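Local coordinates for chorismate mutase and shikimate 5-dehydrogenase fusion protein (Clostridium acetobutylicum, PDB 3FBT) that probably catalyses the reversible NADPH-linked reduction of 3-dehydroshikimate to shikimate, this chain being the shikimate dehydrogenase part of a fusion with chorismate mutase, at residues N103-L113 with A136-N144; V118-G129 with L174-C185. All coordinates share one frame; numbering follows the deposited sequence.

Contact 2 lies within the nucleotide-binding half of the enzyme and pairs the two middle strands of its parallel sheet, 124-128 and 181-184. Contact 1, its centre about 14 Å from that of contact 2, joins helix 134-143 of that half, which follows strand 124-128, to helix 105-115, which leads in from the substrate-binding half. They touch directly: Leu138 CD2 lies 3.5 Å from Val127 CG2, and Leu113 CD1 is 3.6 Å from Ile120 CG1. Each also reaches a predicted ligand site. Asp105 of contact 1 probably binds shikimate, its side chain about 3 Å (nearest atoms) from that of Asn90. Gly129 of contact 2 opens the glycine-rich loop that probably holds NADP(+).

Contact 1: residues N103-L113 with A136-N144; sequences NTDYIGFGKML and AVLQYLKDN. With SO4 (sulfate ion), chain G.
Tyr106 and Tyr140 pack edge to face where helix 105-113 crosses helix 136-143 at -57°. The CD1 edge of Tyr140 stands over the face of Tyr106, off centre, with CD1 3.5 Å from Tyr106 CZ. Phe109 turns its own edge to the face of Tyr140 in an offset edge-to-face pair, the planes nearly perpendicular (86°). Val137 CG2 sits over the middle of the Phe109 ring in a CH-pi contact, 3.9 Å from the centroid, and Leu113 CG lies over the rim of the opposite face. With CG anti to the backbone N (chi1 -175°), Tyr140 enters as a knob among Tyr106, Phe109, Gly110 and Leu113. Gly110, lacking a side chain, lets the ring come down on the backbone, CA to Tyr140 CZ 3.5 Å. Ala136 packs on the start of helix 105-113, its CB 3.8 Å from Tyr106 N. Asn103 OD1 caps that same N-H, while its ND2 donates to Ala88 O; Asn103 N donates to sulfate O2 (2.8 Å), the ion also bonding Ser80 OG.

Toward the far end of the Tyr106 ring the packing gives way to polar groups on partly exposed residues. Tyr106 OH donates to the anti lone pair of Asp143 OD2 at 2.5 Å and accepts from a water, which in turn accepts from Asn144 ND2. Gln139 NE2 reaches Asp143 OD1 from above the carboxylate plane, at 3.2 Å. The phenol thus bridges the aromatic cluster and the carboxylate of Asp143, with a water on its hydroxyl; the short bond fixes the direction of its O-H and probably polarises it, while the two donors, one on each carboxylate oxygen, probably help stabilise the negative charge of Asp143.

Contact 2: residues V118-G129 with L174-C185; sequences VEIKNNICVVLG and LSNLKGDVIINC
The Asp180 carboxylate and the Asn123 amide stand almost at right angles (80°), with Asn123 CB 3.6 Å from Asp180 OD2. At the carboxylate's edge, the anti lone pair of Asp180 OD2 takes the N-H of Ile124 at 2.6 Å. Glu119 OE2 accepts from Ile120 N and Lys121 N, which reach it from opposite faces of its plane, at the start of the type II turn Ile120-Asn123. Ile124 O is gripped twice, by Val181 N nearly head-on and by Asp180 N at a slant. From there the strands run parallel, the bonds alternating from Val126 N to Val181 O (2.7 Å) as far as Cys185 N to Leu128 O (2.7 Å).

Val126, Leu128 and Ile182 pack on one face against Leu174, whose CD1 is 3.8 Å from Val126 CG1. Cys125, Val127, Val181 and Ile183 occupy the other, toward helices 105-115 and 134-143; here Val127 CG1 meets Cys185 SG at 3.8 Å.

In this central strand pair of a Rossmann-type sheet, the Asp180 carboxylate on Ile124 N-H and the two donors on Ile124 O probably fix the register from the first pair on, while Leu128 O, bonded to Cys185 N, holds the strand end before Gly129, which probably contacts NADP(+).

Contact 1: residues N103-L113 with A136-N144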
# COMPACT_ATOMS: atom_id res chain seq x y z
N ASN A 103 -0.15 1.59 22.23
CA ASN A 103 -0.33 2.99 22.34
C ASN A 103 1.00 3.63 22.46
O ASN A 103 1.62 3.54 23.51
CB ASN A 103 -1.16 3.35 23.58
CG ASN A 103 -1.56 4.81 23.55
OD1 ASN A 103 -0.72 5.67 23.54
ND2 ASN A 103 -2.84 5.07 23.42
N THR A 104 1.46 4.28 21.40
CA THR A 104 2.78 4.93 21.41
C THR A 104 2.71 6.46 21.61
O THR A 104 3.74 7.08 21.63
CB THR A 104 3.50 4.67 20.08
OG1 THR A 104 2.69 5.23 19.07
CG2 THR A 104 3.67 3.12 19.80
N ASP A 105 1.53 7.07 21.80
CA ASP A 105 1.45 8.44 22.38
C ASP A 105 2.06 8.50 23.79
O ASP A 105 2.80 9.46 24.14
CB ASP A 105 -0.00 8.91 22.48
CG ASP A 105 -0.63 9.15 21.10
OD1 ASP A 105 0.12 9.60 20.20
OD2 ASP A 105 -1.83 8.82 20.90
N TYR A 106 1.70 7.52 24.61
CA TYR A 106 2.25 7.37 25.97
C TYR A 106 3.78 7.37 25.93
O TYR A 106 4.46 8.09 26.70
CB TYR A 106 1.75 6.05 26.55
CG TYR A 106 2.24 5.77 27.96
CD1 TYR A 106 1.46 6.07 29.04
CD2 TYR A 106 3.52 5.22 28.19
CE1 TYR A 106 1.88 5.84 30.35
CE2 TYR A 106 3.99 4.98 29.52
CZ TYR A 106 3.15 5.31 30.60
OH TYR A 106 3.53 5.09 31.93
N ILE A 107 4.34 6.62 24.96
CA ILE A 107 5.80 6.44 24.91
C ILE A 107 6.40 7.73 24.41
O ILE A 107 7.40 8.23 24.91
CB ILE A 107 6.19 5.30 23.95
CG1 ILE A 107 5.51 4.01 24.39
CG2 ILE A 107 7.70 5.11 23.93
CD1 ILE A 107 6.08 2.72 23.75
N GLY A 108 5.78 8.29 23.37
CA GLY A 108 6.29 9.58 22.85
C GLY A 108 6.29 10.68 23.94
O GLY A 108 7.19 11.54 23.99
N PHE A 109 5.25 10.72 24.74
CA PHE A 109 5.09 11.82 25.69
C PHE A 109 6.26 11.69 26.73
O PHE A 109 6.96 12.64 27.00
CB PHE A 109 3.74 11.73 26.40
CG PHE A 109 3.50 12.85 27.42
CD1 PHE A 109 3.40 14.16 27.02
CD2 PHE A 109 3.50 12.57 28.76
CE1 PHE A 109 3.21 15.17 27.95
CE2 PHE A 109 3.31 13.59 29.70
CZ PHE A 109 3.17 14.88 29.29
N GLY A 110 6.48 10.48 27.20
CA GLY A 110 7.59 10.24 28.12
C GLY A 110 8.95 10.59 27.52
O GLY A 110 9.83 11.08 28.24
N LYS A 111 9.14 10.38 26.21
CA LYS A 111 10.46 10.67 25.67
C LYS A 111 10.69 12.16 25.65
O LYS A 111 11.85 12.66 25.78
CB LYS A 111 10.70 10.07 24.27
CG LYS A 111 10.61 8.53 24.20
CD LYS A 111 11.90 7.77 24.44
CE LYS A 111 11.58 6.24 24.70
NZ LYS A 111 12.76 5.32 25.00
N MET A 112 9.60 12.90 25.43
CA MET A 112 9.65 14.34 25.36
C MET A 112 10.03 15.00 26.74
O MET A 112 10.86 15.92 26.80
CB MET A 112 8.33 14.85 24.83
CG MET A 112 8.31 16.35 24.56
SD MET A 112 6.62 17.08 24.37
CE MET A 112 5.60 16.18 25.41
N LEU A 113 9.41 14.53 27.81
CA LEU A 113 9.70 14.98 29.18
C LEU A 113 11.19 14.64 29.46
O LEU A 113 11.94 15.52 29.80
CB LEU A 113 8.77 14.32 30.21
CG LEU A 113 7.27 14.62 29.99
CD1 LEU A 113 6.34 14.05 31.05
CD2 LEU A 113 7.02 16.11 29.82
N ALA A 136 -3.57 9.40 27.32
CA ALA A 136 -2.23 8.81 27.46
C ALA A 136 -1.35 9.66 28.38
O ALA A 136 -0.61 9.14 29.14
CB ALA A 136 -1.56 8.62 26.11
N VAL A 137 -1.45 10.96 28.31
CA VAL A 137 -0.68 11.89 29.19
C VAL A 137 -1.08 11.65 30.69
O VAL A 137 -0.22 11.58 31.56
CB VAL A 137 -1.00 13.33 28.75
CG1 VAL A 137 -0.63 14.42 29.78
CG2 VAL A 137 -0.39 13.64 27.42
N LEU A 138 -2.38 11.49 30.99
CA LEU A 138 -2.87 11.27 32.37
C LEU A 138 -2.42 9.90 32.89
O LEU A 138 -2.01 9.78 34.05
CB LEU A 138 -4.40 11.35 32.44
CG LEU A 138 -5.01 12.73 32.14
CD1 LEU A 138 -6.52 12.69 31.82
CD2 LEU A 138 -4.70 13.78 33.27
N GLN A 139 -2.45 8.86 32.06
CA GLN A 139 -1.90 7.58 32.51
C GLN A 139 -0.41 7.72 32.83
O GLN A 139 0.06 7.19 33.85
CB GLN A 139 -2.10 6.48 31.48
CG GLN A 139 -1.69 5.17 32.00
CD GLN A 139 -2.62 4.75 33.10
OE1 GLN A 139 -3.81 5.06 33.06
NE2 GLN A 139 -2.09 4.04 34.11
N TYR A 140 0.34 8.39 31.95
CA TYR A 140 1.76 8.57 32.22
C TYR A 140 2.05 9.33 33.54
O TYR A 140 2.87 8.85 34.32
CB TYR A 140 2.43 9.28 31.07
CG TYR A 140 3.92 9.41 31.21
CD1 TYR A 140 4.80 8.40 30.73
CD2 TYR A 140 4.45 10.52 31.80
CE1 TYR A 140 6.19 8.51 30.89
CE2 TYR A 140 5.85 10.65 31.97
CZ TYR A 140 6.70 9.68 31.51
OH TYR A 140 8.05 9.91 31.67
N LEU A 141 1.40 10.48 33.77
CA LEU A 141 1.63 11.29 34.97
C LEU A 141 1.41 10.50 36.26
O LEU A 141 2.18 10.58 37.23
CB LEU A 141 0.73 12.51 35.02
CG LEU A 141 0.78 13.51 33.88
CD1 LEU A 141 -0.38 14.52 34.03
CD2 LEU A 141 2.18 14.18 33.81
N LYS A 142 0.38 9.70 36.23
CA LYS A 142 0.02 8.88 37.32
C LYS A 142 1.01 7.70 37.46
O LYS A 142 1.41 7.36 38.57
CB LYS A 142 -1.38 8.37 37.07
CG LYS A 142 -1.58 7.06 37.72
CD LYS A 142 -3.08 6.72 37.86
CE LYS A 142 -3.26 5.56 38.85
NZ LYS A 142 -2.71 4.31 38.24
N ASP A 143 1.37 7.06 36.34
CA ASP A 143 2.36 6.01 36.40
C ASP A 143 3.65 6.53 36.98
O ASP A 143 4.38 5.75 37.52
CB ASP A 143 2.68 5.41 35.03
CG ASP A 143 1.63 4.50 34.58
OD1 ASP A 143 0.81 4.08 35.43
OD2 ASP A 143 1.60 4.22 33.35
N ASN A 144 3.94 7.82 36.80
CA ASN A 144 5.16 8.41 37.31
C ASN A 144 5.05 9.16 38.66
O ASN A 144 5.92 9.92 39.00
CB ASN A 144 5.76 9.36 36.29
CG ASN A 144 6.49 8.65 35.23
OD1 ASN A 144 7.70 8.81 35.10
ND2 ASN A 144 5.77 7.85 34.43
S SO4 G . 2.75 0.52 24.65
O1 SO4 G . 2.61 1.44 25.81
O2 SO4 G . 1.41 0.30 24.11
O3 SO4 G . 3.68 1.24 23.77
O4 SO4 G . 3.51 -0.72 24.89
O HOH W 1 6.01 5.95 32.78

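Contact 2: residues V118-G129 with L174-C185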
# COMPACT_ATOMS: atom_id res chain seq x y z
N VAL A 118 11.83 17.42 32.03
CA VAL A 118 10.70 17.99 32.77
C VAL A 118 10.40 16.96 33.79
O VAL A 118 9.97 15.90 33.42
CB VAL A 118 9.45 18.16 31.87
CG1 VAL A 118 8.19 18.51 32.71
CG2 VAL A 118 9.70 19.21 30.79
N GLU A 119 10.65 17.21 35.07
CA GLU A 119 10.30 16.19 36.08
C GLU A 119 8.80 16.16 36.41
O GLU A 119 8.15 17.20 36.43
CB GLU A 119 11.09 16.38 37.38
CG GLU A 119 10.93 15.21 38.34
CD GLU A 119 11.14 13.84 37.63
OE1 GLU A 119 12.33 13.46 37.48
OE2 GLU A 119 10.13 13.16 37.24
N ILE A 120 8.31 14.99 36.75
CA ILE A 120 6.93 14.72 37.02
C ILE A 120 6.79 14.17 38.45
O ILE A 120 5.99 14.66 39.24
CB ILE A 120 6.36 13.67 36.01
CG1 ILE A 120 6.08 14.32 34.63
CG2 ILE A 120 5.10 13.01 36.56
CD1 ILE A 120 5.75 15.88 34.67
N LYS A 121 7.56 13.17 38.79
CA LYS A 121 7.40 12.54 40.10
C LYS A 121 7.37 13.61 41.19
O LYS A 121 8.15 14.54 41.19
CB LYS A 121 8.56 11.59 40.33
CG LYS A 121 8.75 11.14 41.73
CD LYS A 121 10.07 10.39 41.76
CE LYS A 121 9.95 9.24 42.65
NZ LYS A 121 9.76 9.80 44.03
N ASN A 122 6.41 13.52 42.08
CA ASN A 122 6.33 14.52 43.14
C ASN A 122 6.03 15.96 42.74
O ASN A 122 6.09 16.87 43.61
CB ASN A 122 7.63 14.54 43.90
CG ASN A 122 7.46 14.05 45.26
OD1 ASN A 122 7.64 12.86 45.52
ND2 ASN A 122 7.08 14.96 46.17
N ASN A 123 5.73 16.20 41.47
CA ASN A 123 5.33 17.53 41.10
C ASN A 123 3.79 17.64 40.98
O ASN A 123 3.08 16.63 40.92
CB ASN A 123 5.97 17.92 39.78
CG ASN A 123 7.48 18.01 39.85
OD1 ASN A 123 8.04 19.07 39.57
ND2 ASN A 123 8.15 16.91 40.19
N ILE A 124 3.31 18.88 40.97
CA ILE A 124 1.89 19.24 40.79
C ILE A 124 1.65 19.41 39.29
O ILE A 124 2.24 20.32 38.62
CB ILE A 124 1.49 20.53 41.53
CG1 ILE A 124 1.59 20.33 43.05
CG2 ILE A 124 0.03 20.99 41.06
CD1 ILE A 124 1.57 21.67 43.90
N CYS A 125 0.84 18.51 38.74
CA CYS A 125 0.71 18.51 37.28
C CYS A 125 -0.69 18.88 36.81
O CYS A 125 -1.68 18.27 37.28
CB CYS A 125 1.02 17.13 36.76
SG CYS A 125 2.75 16.64 37.14
N VAL A 126 -0.73 19.84 35.90
CA VAL A 126 -1.98 20.34 35.38
C VAL A 126 -2.19 20.08 33.90
O VAL A 126 -1.45 20.54 33.06
CB VAL A 126 -2.12 21.88 35.70
CG1 VAL A 126 -3.33 22.44 35.00
CG2 VAL A 126 -2.27 22.03 37.23
N VAL A 127 -3.23 19.35 33.58
CA VAL A 127 -3.54 19.08 32.17
C VAL A 127 -4.69 19.90 31.62
O VAL A 127 -5.81 19.90 32.19
CB VAL A 127 -3.87 17.57 31.96
CG1 VAL A 127 -4.09 17.24 30.46
CG2 VAL A 127 -2.84 16.69 32.56
N LEU A 128 -4.46 20.55 30.48
CA LEU A 128 -5.50 21.33 29.84
C LEU A 128 -6.22 20.57 28.74
O LEU A 128 -5.57 20.12 27.77
CB LEU A 128 -4.96 22.62 29.25
CG LEU A 128 -4.00 23.37 30.18
CD1 LEU A 128 -3.49 24.58 29.38
CD2 LEU A 128 -4.66 23.74 31.44
N GLY A 129 -7.54 20.45 28.87
CA GLY A 129 -8.38 19.62 28.00
C GLY A 129 -8.48 18.13 28.33
O GLY A 129 -7.62 17.53 28.96
N LEU A 174 -8.95 27.28 37.88
CA LEU A 174 -7.53 27.03 37.62
C LEU A 174 -6.84 28.32 37.96
O LEU A 174 -5.70 28.32 38.42
CB LEU A 174 -7.28 26.74 36.13
CG LEU A 174 -5.81 26.75 35.67
CD1 LEU A 174 -5.03 25.60 36.35
CD2 LEU A 174 -5.72 26.59 34.20
N SER A 175 -7.51 29.44 37.68
CA SER A 175 -6.90 30.73 37.92
C SER A 175 -6.53 31.00 39.39
O SER A 175 -5.73 31.89 39.68
CB SER A 175 -7.71 31.86 37.27
OG SER A 175 -8.76 32.24 38.10
N ASN A 176 -7.09 30.21 40.31
CA ASN A 176 -6.66 30.20 41.71
C ASN A 176 -5.61 29.12 42.06
O ASN A 176 -5.28 28.95 43.23
CB ASN A 176 -7.86 29.96 42.64
CG ASN A 176 -8.99 30.94 42.41
OD1 ASN A 176 -8.77 32.14 42.32
ND2 ASN A 176 -10.22 30.43 42.30
N LEU A 177 -5.11 28.36 41.08
CA LEU A 177 -4.21 27.26 41.43
C LEU A 177 -2.73 27.55 41.10
O LEU A 177 -2.41 28.13 40.07
CB LEU A 177 -4.67 25.96 40.81
CG LEU A 177 -4.09 24.85 41.71
CD1 LEU A 177 -5.20 24.19 42.54
CD2 LEU A 177 -3.26 23.83 40.91
N LYS A 178 -1.80 27.13 41.97
CA LYS A 178 -0.40 27.22 41.56
C LYS A 178 0.19 25.80 41.45
O LYS A 178 -0.24 24.87 42.15
CB LYS A 178 0.38 28.14 42.51
CG LYS A 178 1.82 28.34 42.17
CD LYS A 178 2.47 29.27 43.19
CE LYS A 178 2.23 30.70 42.78
NZ LYS A 178 3.44 31.12 42.02
N GLY A 179 1.14 25.59 40.53
CA GLY A 179 1.71 24.27 40.38
C GLY A 179 3.05 24.23 39.66
O GLY A 179 3.61 25.25 39.34
N ASP A 180 3.50 23.04 39.37
CA ASP A 180 4.82 22.82 38.77
C ASP A 180 4.78 22.72 37.25
O ASP A 180 5.47 23.45 36.56
CB ASP A 180 5.36 21.55 39.41
CG ASP A 180 5.42 21.66 40.97
OD1 ASP A 180 5.96 22.68 41.43
OD2 ASP A 180 4.94 20.74 41.74
N VAL A 181 3.96 21.80 36.72
CA VAL A 181 3.93 21.49 35.29
C VAL A 181 2.52 21.65 34.73
O VAL A 181 1.57 21.11 35.29
CB VAL A 181 4.38 20.01 35.07
CG1 VAL A 181 4.24 19.61 33.65
CG2 VAL A 181 5.87 19.81 35.56
N ILE A 182 2.38 22.42 33.65
CA ILE A 182 1.10 22.63 33.00
C ILE A 182 1.21 22.24 31.52
O ILE A 182 2.14 22.65 30.81
CB ILE A 182 0.59 24.13 33.15
CG1 ILE A 182 -0.70 24.37 32.38
CG2 ILE A 182 1.63 25.13 32.69
CD1 ILE A 182 -1.18 25.90 32.40
N ILE A 183 0.25 21.43 31.08
CA ILE A 183 0.32 20.72 29.79
C ILE A 183 -0.93 21.01 28.95
O ILE A 183 -2.05 20.72 29.40
CB ILE A 183 0.41 19.21 30.04
CG1 ILE A 183 1.61 18.90 30.94
CG2 ILE A 183 0.48 18.41 28.68
CD1 ILE A 183 1.41 17.67 31.77
N ASN A 184 -0.76 21.53 27.76
CA ASN A 184 -1.86 21.79 26.87
C ASN A 184 -2.18 20.57 26.04
O ASN A 184 -1.36 20.12 25.26
CB ASN A 184 -1.49 22.87 25.89
CG ASN A 184 -2.59 23.14 24.96
OD1 ASN A 184 -3.74 23.24 25.40
ND2 ASN A 184 -2.30 23.23 23.64
N CYS A 185 -3.37 20.02 26.22
CA CYS A 185 -3.84 18.93 25.39
C CYS A 185 -5.01 19.36 24.49
O CYS A 185 -5.62 18.52 23.84
CB CYS A 185 -4.28 17.79 26.32
SG CYS A 185 -2.87 16.87 26.93